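Local coordinates for protein oxidoreductase YdhF (Escherichia coli, PDB 1OG6) that probably works as an NADPH-dependent oxidoreductase of the aldo/keto reductase family, holding its nicotinamide cofactor in an alpha/beta barrel, at residues Ser184-Pro189 with Gln224-Glu229; Val245-Val250 with Pro257-Gly262. All coordinates share one frame; numbering follows the deposited sequence.

Contact 1 of 2, residues Ser184-Pro189 with Gln224-Glu229; sequences SPVHQP and QPLRDE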
loop_
_atom_site.group_PDB
_atom_site.type_symbol
_atom_site.label_atom_id
_atom_site.label_comp_id
_atom_site.label_asym_id
_atom_site.label_seq_id
_atom_site.Cartn_x
_atom_site.Cartn_y
_atom_site.Cartn_z
ATOM N N SER C 184 -2.623 -13.338 -15.571
ATOM C CA SER C 184 -3.314 -14.457 -16.195
ATOM C C SER C 184 -4.356 -14.925 -15.204
ATOM O O SER C 184 -4.227 -14.676 -14.010
ATOM C CB SER C 184 -2.352 -15.599 -16.508
ATOM O OG SER C 184 -1.817 -16.156 -15.325
ATOM N N PRO C 185 -5.404 -15.612 -15.681
ATOM C CA PRO C 185 -6.464 -16.103 -14.791
ATOM C C PRO C 185 -5.927 -16.890 -13.590
ATOM O O PRO C 185 -6.570 -16.943 -12.541
ATOM C CB PRO C 185 -7.309 -16.969 -15.716
ATOM C CG PRO C 185 -7.118 -16.326 -17.055
ATOM C CD PRO C 185 -5.644 -16.034 -17.071
ATOM N N VAL C 186 -4.751 -17.494 -13.750
ATOM C CA VAL C 186 -4.132 -18.277 -12.683
ATOM C C VAL C 186 -3.315 -17.413 -11.722
ATOM O O VAL C 186 -3.063 -17.812 -10.585
ATOM C CB VAL C 186 -3.212 -19.383 -13.242
ATOM C CG1 VAL C 186 -3.968 -20.225 -14.242
ATOM C CG2 VAL C 186 -1.986 -18.772 -13.876
ATOM N N HIS C 187 -2.894 -16.236 -12.176
ATOM C CA HIS C 187 -2.128 -15.330 -11.326
ATOM C C HIS C 187 -2.783 -13.953 -11.359
ATOM O O HIS C 187 -2.474 -13.136 -12.223
ATOM C CB HIS C 187 -0.684 -15.237 -11.819
ATOM C CG HIS C 187 0.234 -14.570 -10.847
ATOM N ND1 HIS C 187 0.544 -15.124 -9.625
ATOM C CD2 HIS C 187 0.867 -13.373 -10.891
ATOM C CE1 HIS C 187 1.326 -14.294 -8.956
ATOM N NE2 HIS C 187 1.537 -13.224 -9.702
ATOM N N GLN C 188 -3.678 -13.694 -10.410
ATOM C CA GLN C 188 -4.390 -12.422 -10.370
ATOM C C GLN C 188 -4.139 -11.503 -9.178
ATOM O O GLN C 188 -5.004 -10.703 -8.832
ATOM C CB GLN C 188 -5.892 -12.669 -10.446
ATOM C CG GLN C 188 -6.336 -13.554 -11.578
ATOM C CD GLN C 188 -7.799 -13.919 -11.480
ATOM O OE1 GLN C 188 -8.217 -14.940 -12.008
ATOM N NE2 GLN C 188 -8.586 -13.087 -10.810
ATOM N N PRO C 189 -2.972 -11.589 -8.526
ATOM C CA PRO C 189 -2.827 -10.667 -7.397
ATOM C C PRO C 189 -2.665 -9.208 -7.823
ATOM O O PRO C 189 -3.229 -8.304 -7.213
ATOM C CB PRO C 189 -1.601 -11.205 -6.670
ATOM C CG PRO C 189 -0.776 -11.762 -7.783
ATOM C CD PRO C 189 -1.807 -12.484 -8.629
ATOM N N GLN C 224 -8.577 -27.739 -14.109
ATOM C CA GLN C 224 -9.641 -28.264 -14.954
ATOM C C GLN C 224 -10.900 -27.407 -14.911
ATOM O O GLN C 224 -11.573 -27.236 -15.924
ATOM C CB GLN C 224 -9.982 -29.702 -14.579
ATOM C CG GLN C 224 -9.340 -30.722 -15.502
ATOM C CD GLN C 224 -9.490 -30.347 -16.970
ATOM O OE1 GLN C 224 -10.566 -29.947 -17.414
ATOM N NE2 GLN C 224 -8.409 -30.483 -17.729
ATOM N N PRO C 225 -11.241 -26.859 -13.736
ATOM C CA PRO C 225 -12.447 -26.025 -13.672
ATOM C C PRO C 225 -12.290 -24.795 -14.572
ATOM O O PRO C 225 -13.253 -24.326 -15.182
ATOM C CB PRO C 225 -12.526 -25.650 -12.193
ATOM C CG PRO C 225 -11.885 -26.816 -11.513
ATOM C CD PRO C 225 -10.691 -27.090 -12.388
ATOM N N LEU C 226 -11.060 -24.291 -14.645
ATOM C CA LEU C 226 -10.742 -23.124 -15.451
ATOM C C LEU C 226 -10.677 -23.443 -16.934
ATOM O O LEU C 226 -10.978 -22.593 -17.760
ATOM C CB LEU C 226 -9.405 -22.528 -15.022
ATOM C CG LEU C 226 -8.874 -21.451 -15.967
ATOM C CD1 LEU C 226 -9.803 -20.250 -15.947
ATOM C CD2 LEU C 226 -7.472 -21.049 -15.560
ATOM N N ARG C 227 -10.261 -24.654 -17.279
ATOM C CA ARG C 227 -10.187 -25.029 -18.682
ATOM C C ARG C 227 -11.555 -25.453 -19.192
ATOM O O ARG C 227 -11.828 -25.395 -20.391
ATOM C CB ARG C 227 -9.187 -26.158 -18.877
ATOM C CG ARG C 227 -7.781 -25.667 -19.112
ATOM C CD ARG C 227 -6.804 -26.814 -19.081
ATOM N NE ARG C 227 -6.821 -27.465 -17.781
ATOM C CZ ARG C 227 -5.954 -28.389 -17.397
ATOM N NH1 ARG C 227 -4.992 -28.776 -18.221
ATOM N NH2 ARG C 227 -6.048 -28.925 -16.192
ATOM N N ASP C 228 -12.418 -25.881 -18.277
ATOM C CA ASP C 228 -13.761 -26.292 -18.651
ATOM C C ASP C 228 -14.552 -25.039 -18.930
ATOM O O ASP C 228 -15.281 -24.967 -19.913
ATOM C CB ASP C 228 -14.421 -27.077 -17.522
ATOM C CG ASP C 228 -13.797 -28.439 -17.319
ATOM O OD1 ASP C 228 -14.215 -29.145 -16.384
ATOM O OD2 ASP C 228 -12.891 -28.812 -18.093
ATOM N N GLU C 229 -14.392 -24.047 -18.059
ATOM C CA GLU C 229 -15.095 -22.781 -18.212
ATOM C C GLU C 229 -14.623 -22.089 -19.471
ATOM O O GLU C 229 -15.427 -21.601 -20.262
ATOM C CB GLU C 229 -14.846 -21.882 -17.013
ATOM C CG GLU C 229 -15.631 -20.608 -17.071
ATOM C CD GLU C 229 -17.096 -20.853 -17.379
ATOM O OE1 GLU C 229 -17.771 -21.559 -16.602
ATOM O OE2 GLU C 229 -17.577 -20.337 -18.407
#
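Pro185 and Val186 meet Leu226 across this contact, while two flat groups of the segments each carry a neighbour from their own segment on one face. The imidazole of His187 carries Pro189 CD on one face, 3.4 Å above the ring plane and over its centre. The guanidinium of Arg227 has the end of the Gln224 side chain over one face, offset toward the rim, and Gln224 N at its edge, in plane. The contact itself is made of aliphatic groups. Leu226 reaches out of the helix with CG anti to the backbone N (chi1 170°) and offers both methyl branches. Leu226 CD2 lies 3.8 Å from Val186 CG1, and Leu226 CD1 and CD2 are each 4.1 Å from Pro185 CB, so the fork of the leucine opens toward the proline. The side chains of Val186 and Leu226 cross at about a right angle. Residues 184-189 belong to the loop that follows barrel strand 179-182 in this TIM-barrel fold, and 224-229 is the first part of helix 224-237. The loop turns sharply there: Ser184 to His187 is a type I beta turn, closed by His187 N to Ser184 O at 2.8 Å, with a weak second bond from the same N to Ser184 OG. The turn places Pro185 and Val186 side by side against the leucine. Val186 and Leu226 both also touch Leu217, which belongs to the NADP-binding segment, and Leu226 packs on Ala292 of helix 282-293. Further along helix 224-237, Glu229 makes a salt bridge through OE2 to Arg287 NH1 of helix 282-293.

Contact 2 of 2, residues Val245-Val250 with Pro257-Gly262; sequences VVNAWV and PLPIIG. With NAP (NADP nicotinamide-adenine-dinucleotide phosphate), chain F.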
loop_
_atom_site.group_PDB
_atom_site.type_symbol
_atom_site.label_atom_id
_atom_site.label_comp_id
_atom_site.label_asym_id
_atom_site.label_seq_id
_atom_site.Cartn_x
_atom_site.Cartn_y
_atom_site.Cartn_z
ATOM N N VAL C 245 -9.186 -17.293 -25.433
ATOM C CA VAL C 245 -10.143 -16.783 -24.459
ATOM C C VAL C 245 -9.341 -16.141 -23.322
ATOM O O VAL C 245 -9.740 -15.122 -22.762
ATOM C CB VAL C 245 -11.036 -17.916 -23.915
ATOM C CG1 VAL C 245 -12.055 -17.367 -22.965
ATOM C CG2 VAL C 245 -11.734 -18.604 -25.052
ATOM N N VAL C 246 -8.194 -16.730 -23.001
ATOM C CA VAL C 246 -7.337 -16.200 -21.958
ATOM C C VAL C 246 -6.678 -14.921 -22.458
ATOM O O VAL C 246 -6.744 -13.890 -21.803
ATOM C CB VAL C 246 -6.247 -17.205 -21.576
ATOM C CG1 VAL C 246 -5.464 -16.699 -20.399
ATOM C CG2 VAL C 246 -6.868 -18.532 -21.240
ATOM N N ASN C 247 -6.043 -14.980 -23.624
ATOM C CA ASN C 247 -5.385 -13.803 -24.183
ATOM C C ASN C 247 -6.395 -12.662 -24.347
ATOM O O ASN C 247 -6.024 -11.546 -24.661
ATOM C CB ASN C 247 -4.715 -14.144 -25.540
ATOM C CG ASN C 247 -3.208 -14.503 -25.406
ATOM O OD1 ASN C 247 -2.679 -15.359 -26.125
ATOM N ND2 ASN C 247 -2.524 -13.829 -24.495
ATOM N N ALA C 248 -7.677 -12.935 -24.127
ATOM C CA ALA C 248 -8.710 -11.899 -24.258
ATOM C C ALA C 248 -9.138 -11.455 -22.869
ATOM O O ALA C 248 -9.377 -10.269 -22.624
ATOM C CB ALA C 248 -9.913 -12.438 -25.031
ATOM N N TRP C 249 -9.247 -12.428 -21.967
ATOM C CA TRP C 249 -9.612 -12.168 -20.585
ATOM C C TRP C 249 -8.615 -11.132 -20.086
ATOM O O TRP C 249 -8.971 -10.193 -19.378
ATOM C CB TRP C 249 -9.472 -13.441 -19.755
ATOM C CG TRP C 249 -9.823 -13.245 -18.316
ATOM C CD1 TRP C 249 -11.069 -13.286 -17.763
ATOM C CD2 TRP C 249 -8.922 -12.919 -17.253
ATOM N NE1 TRP C 249 -11.001 -13.005 -16.422
ATOM C CE2 TRP C 249 -9.693 -12.775 -16.083
ATOM C CE3 TRP C 249 -7.537 -12.732 -17.176
ATOM C CZ2 TRP C 249 -9.125 -12.451 -14.848
ATOM C CZ3 TRP C 249 -6.977 -12.408 -15.948
ATOM C CH2 TRP C 249 -7.772 -12.271 -14.801
ATOM N N VAL C 250 -7.360 -11.326 -20.482
ATOM C CA VAL C 250 -6.256 -10.448 -20.117
ATOM C C VAL C 250 -6.357 -9.141 -20.900
ATOM O O VAL C 250 -6.257 -8.045 -20.357
ATOM C CB VAL C 250 -4.898 -11.110 -20.464
ATOM C CG1 VAL C 250 -3.768 -10.189 -20.099
ATOM C CG2 VAL C 250 -4.748 -12.427 -19.734
ATOM N N PRO C 257 -3.243 -4.243 -20.910
ATOM C CA PRO C 257 -1.966 -4.940 -21.077
ATOM C C PRO C 257 -1.621 -5.392 -22.503
ATOM O O PRO C 257 -2.509 -5.598 -23.327
ATOM C CB PRO C 257 -2.096 -6.118 -20.109
ATOM C CG PRO C 257 -3.552 -6.342 -20.030
ATOM C CD PRO C 257 -4.097 -4.962 -19.950
ATOM N N LEU C 258 -0.320 -5.524 -22.784
ATOM C CA LEU C 258 0.173 -5.989 -24.088
ATOM C C LEU C 258 0.647 -7.412 -23.851
ATOM O O LEU C 258 1.777 -7.618 -23.414
ATOM C CB LEU C 258 1.385 -5.183 -24.580
ATOM C CG LEU C 258 1.560 -3.688 -24.330
ATOM C CD1 LEU C 258 2.590 -3.204 -25.306
ATOM C CD2 LEU C 258 0.272 -2.912 -24.505
ATOM N N PRO C 259 -0.202 -8.413 -24.140
ATOM C CA PRO C 259 0.168 -9.816 -23.935
ATOM C C PRO C 259 1.401 -10.275 -24.700
ATOM O O PRO C 259 1.519 -10.041 -25.892
ATOM C CB PRO C 259 -1.098 -10.567 -24.334
ATOM C CG PRO C 259 -1.711 -9.679 -25.330
ATOM C CD PRO C 259 -1.538 -8.310 -24.745
ATOM N N ILE C 260 2.321 -10.924 -23.991
ATOM C CA ILE C 260 3.553 -11.421 -24.592
ATOM C C ILE C 260 3.417 -12.899 -24.941
ATOM O O ILE C 260 3.175 -13.750 -24.080
ATOM C CB ILE C 260 4.772 -11.254 -23.644
ATOM C CG1 ILE C 260 4.848 -9.825 -23.112
ATOM C CG2 ILE C 260 6.049 -11.557 -24.396
ATOM C CD1 ILE C 260 5.987 -9.598 -22.146
ATOM N N ILE C 261 3.577 -13.190 -26.220
ATOM C CA ILE C 261 3.472 -14.544 -26.716
ATOM C C ILE C 261 4.815 -15.238 -26.499
ATOM O O ILE C 261 5.865 -14.677 -26.798
ATOM C CB ILE C 261 3.072 -14.523 -28.211
ATOM C CG1 ILE C 261 1.810 -13.671 -28.384
ATOM C CG2 ILE C 261 2.800 -15.929 -28.704
ATOM C CD1 ILE C 261 1.347 -13.482 -29.804
ATOM N N GLY C 262 4.778 -16.451 -25.955
ATOM C CA GLY C 262 6.005 -17.184 -25.692
ATOM C C GLY C 262 6.180 -18.450 -26.507
ATOM O O GLY C 262 7.201 -19.124 -26.394
HETATM P PA NAP F . 3.303 -18.080 -21.735
HETATM O O1A NAP F . 2.579 -18.546 -20.618
HETATM O O2A NAP F . 2.775 -17.158 -22.814
HETATM O O5B NAP F . 3.902 -19.328 -22.546
HETATM C C5B NAP F . 3.010 -20.430 -22.821
HETATM C C4B NAP F . 3.956 -21.674 -22.936
HETATM O O4B NAP F . 2.999 -22.776 -23.181
HETATM C C3B NAP F . 4.872 -21.693 -24.187
HETATM O O3B NAP F . 6.128 -22.180 -23.728
HETATM C C2B NAP F . 4.250 -22.648 -25.188
HETATM O O2B NAP F . 5.188 -23.537 -25.789
HETATM C C1B NAP F . 3.190 -23.460 -24.388
HETATM N N9A NAP F . 1.943 -23.532 -25.134
HETATM C C8A NAP F . 1.250 -22.580 -25.859
HETATM N N7A NAP F . 0.134 -23.020 -26.411
HETATM C C5A NAP F . 0.096 -24.352 -26.017
HETATM C C6A NAP F . -0.857 -25.348 -26.294
HETATM N N6A NAP F . -1.979 -25.218 -27.029
HETATM N N1A NAP F . -0.624 -26.625 -25.751
HETATM N N3A NAP F . 1.469 -25.918 -24.678
HETATM C C4A NAP F . 1.217 -24.669 -25.226
HETATM O O3 NAP F . 4.605 -17.340 -21.205
HETATM P PN NAP F . 6.084 -17.833 -20.976
HETATM O O1N NAP F . 6.643 -18.041 -19.635
HETATM O O2N NAP F . 6.924 -17.591 -22.188
HETATM O O5D NAP F . 6.359 -16.301 -20.516
HETATM C C5D NAP F . 5.833 -15.116 -21.232
HETATM C C4D NAP F . 6.952 -14.224 -21.747
HETATM O O4D NAP F . 7.298 -13.156 -20.828
HETATM C C3D NAP F . 8.309 -14.905 -22.153
HETATM O O3D NAP F . 8.371 -15.179 -23.557
HETATM O O2D NAP F . 10.044 -13.204 -22.707
HETATM C C1D NAP F . 8.749 -13.023 -20.704
HETATM N N1N NAP F . 9.130 -13.199 -19.252
HETATM C C2N NAP F . 9.382 -12.082 -18.414
HETATM C C3N NAP F . 9.760 -12.302 -17.089
HETATM C C7N NAP F . 10.032 -11.091 -16.186
HETATM O O7N NAP F . 10.360 -11.332 -15.053
HETATM N N7N NAP F . 9.912 -9.869 -16.629
HETATM C C4N NAP F . 9.905 -13.660 -16.549
HETATM C C5N NAP F . 9.640 -14.757 -17.419
HETATM C C6N NAP F . 9.252 -14.552 -18.777
HETATM P P2B NAP F . 5.125 -24.011 -27.335
HETATM O O1X NAP F . 5.362 -23.172 -28.587
HETATM O O2X NAP F . 5.327 -25.508 -27.371
HETATM O O3X NAP F . 6.605 -23.739 -27.184
#
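Helix segment 245-250 and strand segment 257-262 run in roughly opposing, clearly inclined directions, with Asn247 CA 6.8 Å from Pro259 CA and Val250 CA 7.0 Å from Pro257 CA. Both prolines send their CB toward the helix and fill the gap with ring carbons. At one end Val250, with CG1 anti to its backbone N (chi1 179°), brings that methyl to 3.9 Å from Pro257 CG; the same ring carbon also lies against the carbonyl oxygen of Val250. At the other end Asn247 bends its amide toward the strand, and ND2 comes to 3.6 Å from Pro259 CB, a van der Waals contact between an amide nitrogen and a ring carbon. The Asn247 side chain also lies about 4 Å from that of Cys211, a residue of the NADP site. Strand 258-261 is one of the parallel strands of the barrel, set between strands 13-20 and 207-209, and helix 242-251 packs against its outside. Pro259 therefore faces the helix layer, whereas the CB atoms of Leu258 and Ile260 point away from it. Ile260 meets the cofactor's nicotinamide ribose there, its CG2 3.9 Å from NAP C4D and its CD1 alongside O4D. Just past the strand, Gly262 CA lies 3.6 Å from NAP O2N, its lack of a side chain letting the pyrophosphate come close. Ser263 OG and Gly264 N, next in the chain, hydrogen-bond to the cofactor. On the strand side the helix is met by proline ring carbons, groups that neither donate nor accept hydrogen bonds, while the strand's backbone pairs with strands 13-20 and 207-209.

How the contacts relate
From the N terminus, residues 184-189 come first, just after strand 179-182. Contact 1 then closes a loop of 34 residues that includes helix 195-201, strand 207-209 and the NADP-binding segment with helix 216-219. Helix 224-237 leads directly to helix 242-251, where contact 2 opens; it closes after only six further residues, at strand 258-261. The two are in series, neither nested nor crossed, with centres 13 Å apart. They nevertheless touch: Pro185 CD lies 3.4 Å from Val246 CG1, and Trp249 packs on the 184-189 loop. That loop, the two successive helices and the barrel strand are thus joined on one side of the barrel, with the strand end of contact 2 reaching the cofactor.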